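Local coordinates for protein modulator of the activity of Ets CG15085-PA (Drosophila melanogaster, PDB 1SV0) that binds the SAM domain of the Ets-family repressor Yan through its own SAM domain, probably depolymerising Yan and so relieving its repression, at residues C[9-23]-C[68-82]. Sequence-based numbering, arbitrary orientation.
Sequences LDPRDWTRADVWKWL and LYRDFRVRLARAMSR. Unlike the reference sequence in segment 68-82: Ser81 (reference Ala), Arg82 (reference Leu).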
loop_
_atom_site.group_PDB
_atom_site.type_symbol
_atom_site.label_atom_id
_atom_site.label_comp_id
_atom_site.label_asym_id
_atom_site.label_seq_id
_atom_site.Cartn_x
_atom_site.Cartn_y
_atom_site.Cartn_z
ATOM N N LEU C 9 11.943 -14.528 -0.790
ATOM C CA LEU C 9 13.094 -13.806 -0.264
ATOM C C LEU C 9 13.028 -12.308 -0.534
ATOM O O LEU C 9 13.452 -11.513 0.297
ATOM C CB LEU C 9 14.382 -14.381 -0.864
ATOM C CG LEU C 9 14.582 -15.873 -0.586
ATOM C CD1 LEU C 9 15.787 -16.411 -1.367
ATOM C CD2 LEU C 9 14.760 -16.070 0.913
ATOM N N ASP C 10 12.502 -11.923 -1.696
ATOM C CA ASP C 10 12.392 -10.504 -2.041
ATOM C C ASP C 10 10.989 -10.014 -1.670
ATOM O O ASP C 10 10.014 -10.378 -2.317
ATOM C CB ASP C 10 12.622 -10.300 -3.542
ATOM C CG ASP C 10 12.843 -8.838 -3.910
ATOM O OD1 ASP C 10 12.290 -7.948 -3.228
ATOM O OD2 ASP C 10 13.571 -8.579 -4.897
ATOM N N PRO C 11 10.878 -9.176 -0.627
ATOM C CA PRO C 11 9.605 -8.617 -0.141
ATOM C C PRO C 11 8.794 -7.903 -1.232
ATOM O O PRO C 11 7.569 -7.758 -1.125
ATOM C CB PRO C 11 10.047 -7.654 0.955
ATOM C CG PRO C 11 11.319 -8.253 1.445
ATOM C CD PRO C 11 12.006 -8.665 0.170
ATOM N N ARG C 12 9.485 -7.447 -2.274
ATOM C CA ARG C 12 8.823 -6.762 -3.377
ATOM C C ARG C 12 8.012 -7.735 -4.223
ATOM O O ARG C 12 7.169 -7.327 -5.016
ATOM C CB ARG C 12 9.863 -6.032 -4.234
ATOM C CG ARG C 12 10.530 -4.882 -3.500
ATOM C CD ARG C 12 11.711 -4.308 -4.279
ATOM N NE ARG C 12 12.785 -5.286 -4.434
ATOM C CZ ARG C 12 13.986 -5.007 -4.935
ATOM N NH1 ARG C 12 14.269 -3.774 -5.333
ATOM N NH2 ARG C 12 14.907 -5.960 -5.029
ATOM N N ASP C 13 8.260 -9.028 -4.054
ATOM C CA ASP C 13 7.511 -10.027 -4.803
ATOM C C ASP C 13 6.317 -10.525 -3.986
ATOM O O ASP C 13 5.547 -11.357 -4.454
ATOM C CB ASP C 13 8.397 -11.227 -5.162
ATOM C CG ASP C 13 9.548 -10.854 -6.079
ATOM O OD1 ASP C 13 9.428 -9.849 -6.813
ATOM O OD2 ASP C 13 10.565 -11.584 -6.078
ATOM N N TRP C 14 6.159 -10.009 -2.773
ATOM C CA TRP C 14 5.063 -10.447 -1.906
ATOM C C TRP C 14 3.665 -10.041 -2.372
ATOM O O TRP C 14 3.419 -8.881 -2.713
ATOM C CB TRP C 14 5.266 -9.915 -0.479
ATOM C CG TRP C 14 6.374 -10.566 0.307
ATOM C CD1 TRP C 14 7.244 -11.532 -0.130
ATOM C CD2 TRP C 14 6.734 -10.291 1.668
ATOM N NE1 TRP C 14 8.119 -11.873 0.877
ATOM C CE2 TRP C 14 7.829 -11.128 1.990
ATOM C CE3 TRP C 14 6.238 -9.418 2.649
ATOM C CZ2 TRP C 14 8.438 -11.117 3.252
ATOM C CZ3 TRP C 14 6.845 -9.405 3.907
ATOM C CH2 TRP C 14 7.934 -10.250 4.195
ATOM N N THR C 15 2.750 -10.999 -2.393
ATOM C CA THR C 15 1.363 -10.701 -2.752
ATOM C C THR C 15 0.709 -10.318 -1.426
ATOM O O THR C 15 1.382 -10.258 -0.399
ATOM C CB THR C 15 0.639 -11.935 -3.281
ATOM O OG1 THR C 15 0.677 -12.953 -2.271
ATOM C CG2 THR C 15 1.312 -12.451 -4.569
ATOM N N ARG C 16 -0.593 -10.062 -1.434
ATOM C CA ARG C 16 -1.267 -9.712 -0.190
ATOM C C ARG C 16 -1.233 -10.941 0.710
ATOM O O ARG C 16 -1.022 -10.831 1.922
ATOM C CB ARG C 16 -2.715 -9.289 -0.457
ATOM C CG ARG C 16 -3.476 -8.885 0.797
ATOM C CD ARG C 16 -4.770 -8.186 0.428
ATOM N NE ARG C 16 -5.752 -9.111 -0.108
ATOM C CZ ARG C 16 -6.834 -8.737 -0.777
ATOM N NH1 ARG C 16 -7.070 -7.448 -0.998
ATOM N NH2 ARG C 16 -7.680 -9.654 -1.223
ATOM N N ALA C 17 -1.421 -12.114 0.107
ATOM C CA ALA C 17 -1.397 -13.375 0.850
ATOM C C ALA C 17 -0.081 -13.532 1.622
ATOM O O ALA C 17 -0.086 -13.942 2.784
ATOM C CB ALA C 17 -1.589 -14.555 -0.097
ATOM N N ASP C 18 1.038 -13.224 0.968
ATOM C CA ASP C 18 2.347 -13.313 1.616
ATOM C C ASP C 18 2.427 -12.309 2.770
ATOM O O ASP C 18 2.893 -12.634 3.862
ATOM C CB ASP C 18 3.474 -13.043 0.607
ATOM C CG ASP C 18 3.562 -14.115 -0.470
ATOM O OD1 ASP C 18 3.353 -15.310 -0.144
ATOM O OD2 ASP C 18 3.846 -13.765 -1.638
ATOM N N VAL C 19 1.977 -11.084 2.524
ATOM C CA VAL C 19 1.979 -10.063 3.567
ATOM C C VAL C 19 1.258 -10.571 4.827
ATOM O O VAL C 19 1.748 -10.411 5.949
ATOM C CB VAL C 19 1.281 -8.775 3.084
ATOM C CG1 VAL C 19 1.039 -7.839 4.265
ATOM C CG2 VAL C 19 2.144 -8.085 2.027
ATOM N N TRP C 20 0.093 -11.177 4.632
ATOM C CA TRP C 20 -0.701 -11.698 5.743
ATOM C C TRP C 20 0.009 -12.820 6.492
ATOM O O TRP C 20 -0.022 -12.865 7.721
ATOM C CB TRP C 20 -2.063 -12.174 5.227
ATOM C CG TRP C 20 -3.005 -11.045 4.959
ATOM C CD1 TRP C 20 -2.678 -9.775 4.551
ATOM C CD2 TRP C 20 -4.429 -11.073 5.077
ATOM N NE1 TRP C 20 -3.820 -9.012 4.412
ATOM C CE2 TRP C 20 -4.906 -9.785 4.728
ATOM C CE3 TRP C 20 -5.353 -12.060 5.450
ATOM C CZ2 TRP C 20 -6.269 -9.460 4.743
ATOM C CZ3 TRP C 20 -6.710 -11.734 5.466
ATOM C CH2 TRP C 20 -7.151 -10.444 5.115
ATOM N N LYS C 21 0.641 -13.725 5.753
ATOM C CA LYS C 21 1.376 -14.816 6.378
ATOM C C LYS C 21 2.546 -14.250 7.190
ATOM O O LYS C 21 2.826 -14.725 8.297
ATOM C CB LYS C 21 1.857 -15.809 5.308
ATOM C CG LYS C 21 0.780 -16.844 4.962
ATOM C CD LYS C 21 0.878 -17.374 3.546
ATOM C CE LYS C 21 2.282 -17.764 3.129
ATOM N NZ LYS C 21 2.296 -18.187 1.689
ATOM N N TRP C 22 3.216 -13.235 6.647
ATOM C CA TRP C 22 4.330 -12.578 7.346
ATOM C C TRP C 22 3.831 -11.916 8.633
ATOM O O TRP C 22 4.511 -11.936 9.659
ATOM C CB TRP C 22 4.968 -11.508 6.447
ATOM C CG TRP C 22 5.878 -10.546 7.172
ATOM C CD1 TRP C 22 7.105 -10.825 7.739
ATOM C CD2 TRP C 22 5.645 -9.148 7.395
ATOM N NE1 TRP C 22 7.638 -9.688 8.290
ATOM C CE2 TRP C 22 6.770 -8.644 8.095
ATOM C CE3 TRP C 22 4.598 -8.269 7.069
ATOM C CZ2 TRP C 22 6.876 -7.291 8.475
ATOM C CZ3 TRP C 22 4.704 -6.917 7.445
ATOM C CH2 TRP C 22 5.839 -6.448 8.142
ATOM N N LEU C 23 2.643 -11.318 8.575
ATOM C CA LEU C 23 2.078 -10.653 9.748
ATOM C C LEU C 23 1.768 -11.674 10.838
ATOM O O LEU C 23 2.034 -11.439 12.019
ATOM C CB LEU C 23 0.803 -9.889 9.368
ATOM C CG LEU C 23 1.018 -8.589 8.586
ATOM C CD1 LEU C 23 -0.331 -8.054 8.082
ATOM C CD2 LEU C 23 1.696 -7.561 9.494
ATOM N N LEU C 68 7.282 -4.473 13.036
ATOM C CA LEU C 68 6.842 -4.859 11.694
ATOM C C LEU C 68 7.639 -4.042 10.678
ATOM O O LEU C 68 8.180 -4.581 9.696
ATOM C CB LEU C 68 5.342 -4.570 11.499
ATOM C CG LEU C 68 4.349 -5.307 12.398
ATOM C CD1 LEU C 68 2.913 -4.944 12.004
ATOM C CD2 LEU C 68 4.576 -6.808 12.280
ATOM N N TYR C 69 7.698 -2.733 10.917
ATOM C CA TYR C 69 8.424 -1.820 10.036
ATOM C C TYR C 69 9.882 -2.245 9.950
ATOM O O TYR C 69 10.447 -2.397 8.872
ATOM C CB TYR C 69 8.361 -0.393 10.587
ATOM C CG TYR C 69 9.199 0.604 9.810
ATOM C CD1 TYR C 69 8.761 1.108 8.588
ATOM C CD2 TYR C 69 10.442 1.025 10.289
ATOM C CE1 TYR C 69 9.538 2.014 7.857
ATOM C CE2 TYR C 69 11.229 1.928 9.566
ATOM C CZ TYR C 69 10.769 2.418 8.353
ATOM O OH TYR C 69 11.530 3.314 7.639
ATOM N N ARG C 70 10.480 -2.435 11.115
ATOM C CA ARG C 70 11.876 -2.826 11.218
ATOM C C ARG C 70 12.170 -4.123 10.462
ATOM O O ARG C 70 13.118 -4.187 9.679
ATOM C CB ARG C 70 12.233 -2.975 12.692
ATOM C CG ARG C 70 13.710 -3.084 12.998
ATOM C CD ARG C 70 13.923 -2.941 14.502
ATOM N NE ARG C 70 13.365 -1.683 14.998
ATOM C CZ ARG C 70 13.319 -1.337 16.282
ATOM N NH1 ARG C 70 13.794 -2.157 17.214
ATOM N NH2 ARG C 70 12.804 -0.167 16.636
ATOM N N ASP C 71 11.351 -5.145 10.698
ATOM C CA ASP C 71 11.526 -6.442 10.053
ATOM C C ASP C 71 11.389 -6.370 8.534
ATOM O O ASP C 71 12.171 -6.994 7.807
ATOM C CB ASP C 71 10.517 -7.446 10.627
ATOM C CG ASP C 71 10.780 -8.869 10.175
ATOM O OD1 ASP C 71 10.230 -9.287 9.129
ATOM O OD2 ASP C 71 11.546 -9.573 10.868
ATOM N N PHE C 72 10.407 -5.610 8.049
ATOM C CA PHE C 72 10.212 -5.481 6.605
ATOM C C PHE C 72 11.419 -4.803 5.948
ATOM O O PHE C 72 11.882 -5.232 4.886
ATOM C CB PHE C 72 8.947 -4.679 6.283
ATOM C CG PHE C 72 8.564 -4.721 4.831
ATOM C CD1 PHE C 72 7.873 -5.811 4.312
ATOM C CD2 PHE C 72 8.917 -3.683 3.972
ATOM C CE1 PHE C 72 7.537 -5.869 2.961
ATOM C CE2 PHE C 72 8.582 -3.731 2.613
ATOM C CZ PHE C 72 7.894 -4.821 2.108
ATOM N N ARG C 73 11.921 -3.748 6.580
ATOM C CA ARG C 73 13.082 -3.016 6.074
ATOM C C ARG C 73 14.316 -3.911 5.957
ATOM O O ARG C 73 15.070 -3.820 4.986
ATOM C CB ARG C 73 13.394 -1.828 6.995
ATOM C CG ARG C 73 12.984 -0.486 6.429
ATOM C CD ARG C 73 11.554 -0.503 5.955
ATOM N NE ARG C 73 11.209 0.707 5.215
ATOM C CZ ARG C 73 11.795 1.094 4.086
ATOM N NH1 ARG C 73 12.767 0.371 3.547
ATOM N NH2 ARG C 73 11.403 2.213 3.491
ATOM N N VAL C 74 14.522 -4.764 6.958
ATOM C CA VAL C 74 15.654 -5.680 6.956
ATOM C C VAL C 74 15.542 -6.622 5.761
ATOM O O VAL C 74 16.516 -6.839 5.037
ATOM C CB VAL C 74 15.692 -6.528 8.244
ATOM C CG1 VAL C 74 16.800 -7.570 8.146
ATOM C CG2 VAL C 74 15.906 -5.627 9.454
ATOM N N ARG C 75 14.351 -7.179 5.562
ATOM C CA ARG C 75 14.118 -8.089 4.450
ATOM C C ARG C 75 14.345 -7.377 3.119
ATOM O O ARG C 75 14.986 -7.918 2.216
ATOM C CB ARG C 75 12.694 -8.654 4.508
ATOM C CG ARG C 75 12.484 -9.705 5.593
ATOM C CD ARG C 75 11.015 -10.079 5.730
ATOM N NE ARG C 75 10.788 -11.054 6.793
ATOM C CZ ARG C 75 10.750 -12.373 6.620
ATOM N NH1 ARG C 75 10.923 -12.904 5.415
ATOM N NH2 ARG C 75 10.533 -13.167 7.662
ATOM N N LEU C 76 13.829 -6.158 3.005
ATOM C CA LEU C 76 13.984 -5.389 1.780
ATOM C C LEU C 76 15.458 -5.049 1.536
ATOM O O LEU C 76 15.965 -5.199 0.424
ATOM C CB LEU C 76 13.157 -4.104 1.860
ATOM C CG LEU C 76 13.222 -3.162 0.650
ATOM C CD1 LEU C 76 12.752 -3.886 -0.606
ATOM C CD2 LEU C 76 12.354 -1.939 0.917
ATOM N N ALA C 77 16.140 -4.602 2.582
ATOM C CA ALA C 77 17.551 -4.241 2.469
ATOM C C ALA C 77 18.374 -5.368 1.864
ATOM O O ALA C 77 19.010 -5.182 0.828
ATOM C CB ALA C 77 18.110 -3.857 3.838
ATOM N N ARG C 78 18.351 -6.542 2.492
ATOM C CA ARG C 78 19.134 -7.660 1.978
ATOM C C ARG C 78 18.722 -8.030 0.558
ATOM O O ARG C 78 19.554 -8.452 -0.243
ATOM C CB ARG C 78 19.022 -8.887 2.895
ATOM C CG ARG C 78 17.700 -9.624 2.832
ATOM C CD ARG C 78 17.772 -10.992 3.524
ATOM N NE ARG C 78 17.864 -10.917 4.984
ATOM C CZ ARG C 78 18.981 -10.680 5.671
ATOM N NH1 ARG C 78 20.133 -10.489 5.040
ATOM N NH2 ARG C 78 18.943 -10.636 6.996
ATOM N N ALA C 79 17.443 -7.861 0.238
ATOM C CA ALA C 79 16.961 -8.177 -1.101
ATOM C C ALA C 79 17.582 -7.250 -2.146
ATOM O O ALA C 79 18.051 -7.705 -3.193
ATOM C CB ALA C 79 15.447 -8.071 -1.153
ATOM N N MET C 80 17.594 -5.950 -1.865
ATOM C CA MET C 80 18.155 -4.993 -2.810
ATOM C C MET C 80 19.622 -5.301 -3.134
ATOM O O MET C 80 20.183 -4.768 -4.095
ATOM C CB MET C 80 17.990 -3.569 -2.271
ATOM C CG MET C 80 16.550 -3.241 -1.914
ATOM S SD MET C 80 16.162 -1.486 -2.022
ATOM C CE MET C 80 14.901 -1.504 -3.302
ATOM N N SER C 81 20.237 -6.178 -2.346
ATOM C CA SER C 81 21.621 -6.555 -2.598
ATOM C C SER C 81 21.744 -7.540 -3.788
ATOM O O SER C 81 22.458 -8.550 -3.696
ATOM C CB SER C 81 22.245 -7.135 -1.317
ATOM O OG SER C 81 22.518 -6.109 -0.370
ATOM N N ARG C 82 21.065 -7.198 -4.904
ATOM C CA ARG C 82 20.994 -7.951 -6.196
ATOM C C ARG C 82 21.771 -7.388 -7.412
ATOM O O ARG C 82 21.843 -6.197 -7.689
ATOM C CB ARG C 82 19.551 -8.035 -6.668
ATOM C CG ARG C 82 19.077 -6.640 -7.078
ATOM C CD ARG C 82 17.701 -6.591 -7.725
ATOM N NE ARG C 82 17.285 -5.227 -8.072
ATOM C CZ ARG C 82 17.287 -4.204 -7.222
ATOM N NH1 ARG C 82 17.684 -4.385 -5.971
ATOM N NH2 ARG C 82 16.894 -2.998 -7.618
HETATM O O HOH W 1 14.915 -10.656 2.258
HETATM O O HOH W 2 11.999 -11.333 2.778
#
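Arg75 leaves helix 68-80 past Pro11 and then Trp14 and ends beside Trp22, its chain extended from CG to NE before the guanidinium turns. CB packs on Pro11 CG (3.4 Å), CD lies against Trp14 CH2 (3.4 Å), and NE bonds Asp71 OD1 at 3.0 Å in the guanidinium plane. NH1 reaches a water held by Leu9 O; NH2 pairs with Asp5. Trp22 CD1 lies over one guanidinium face. Trp22 NE1 gives the same Asp71 OD1 a fairly straight bond (2.8 Å, 162°) from the opposite face of the carboxylate, so two donors fix this oxygen. With CG anti to the backbone N (chi1 165°), the Trp22 indole sits as a knob among Leu68, Asp71, Phe72 and Arg75. Phe72 turns its edge to Trp22 in an edge-to-face pair and to Trp14 in an offset one. Arg12 grips Asp10 side-on through NE and NH2, and its backbone N closes an Asx turn on OD1. A leucine in place of Arg12 would probably leave the Asp10 carboxylate without its charged mate, held by the Asx-turn N-H. The cluster of Trp14, Trp22 and Phe72 joins helix 16-23 and the loop before it to the long C-terminal helix within the helical bundle of the SAM fold.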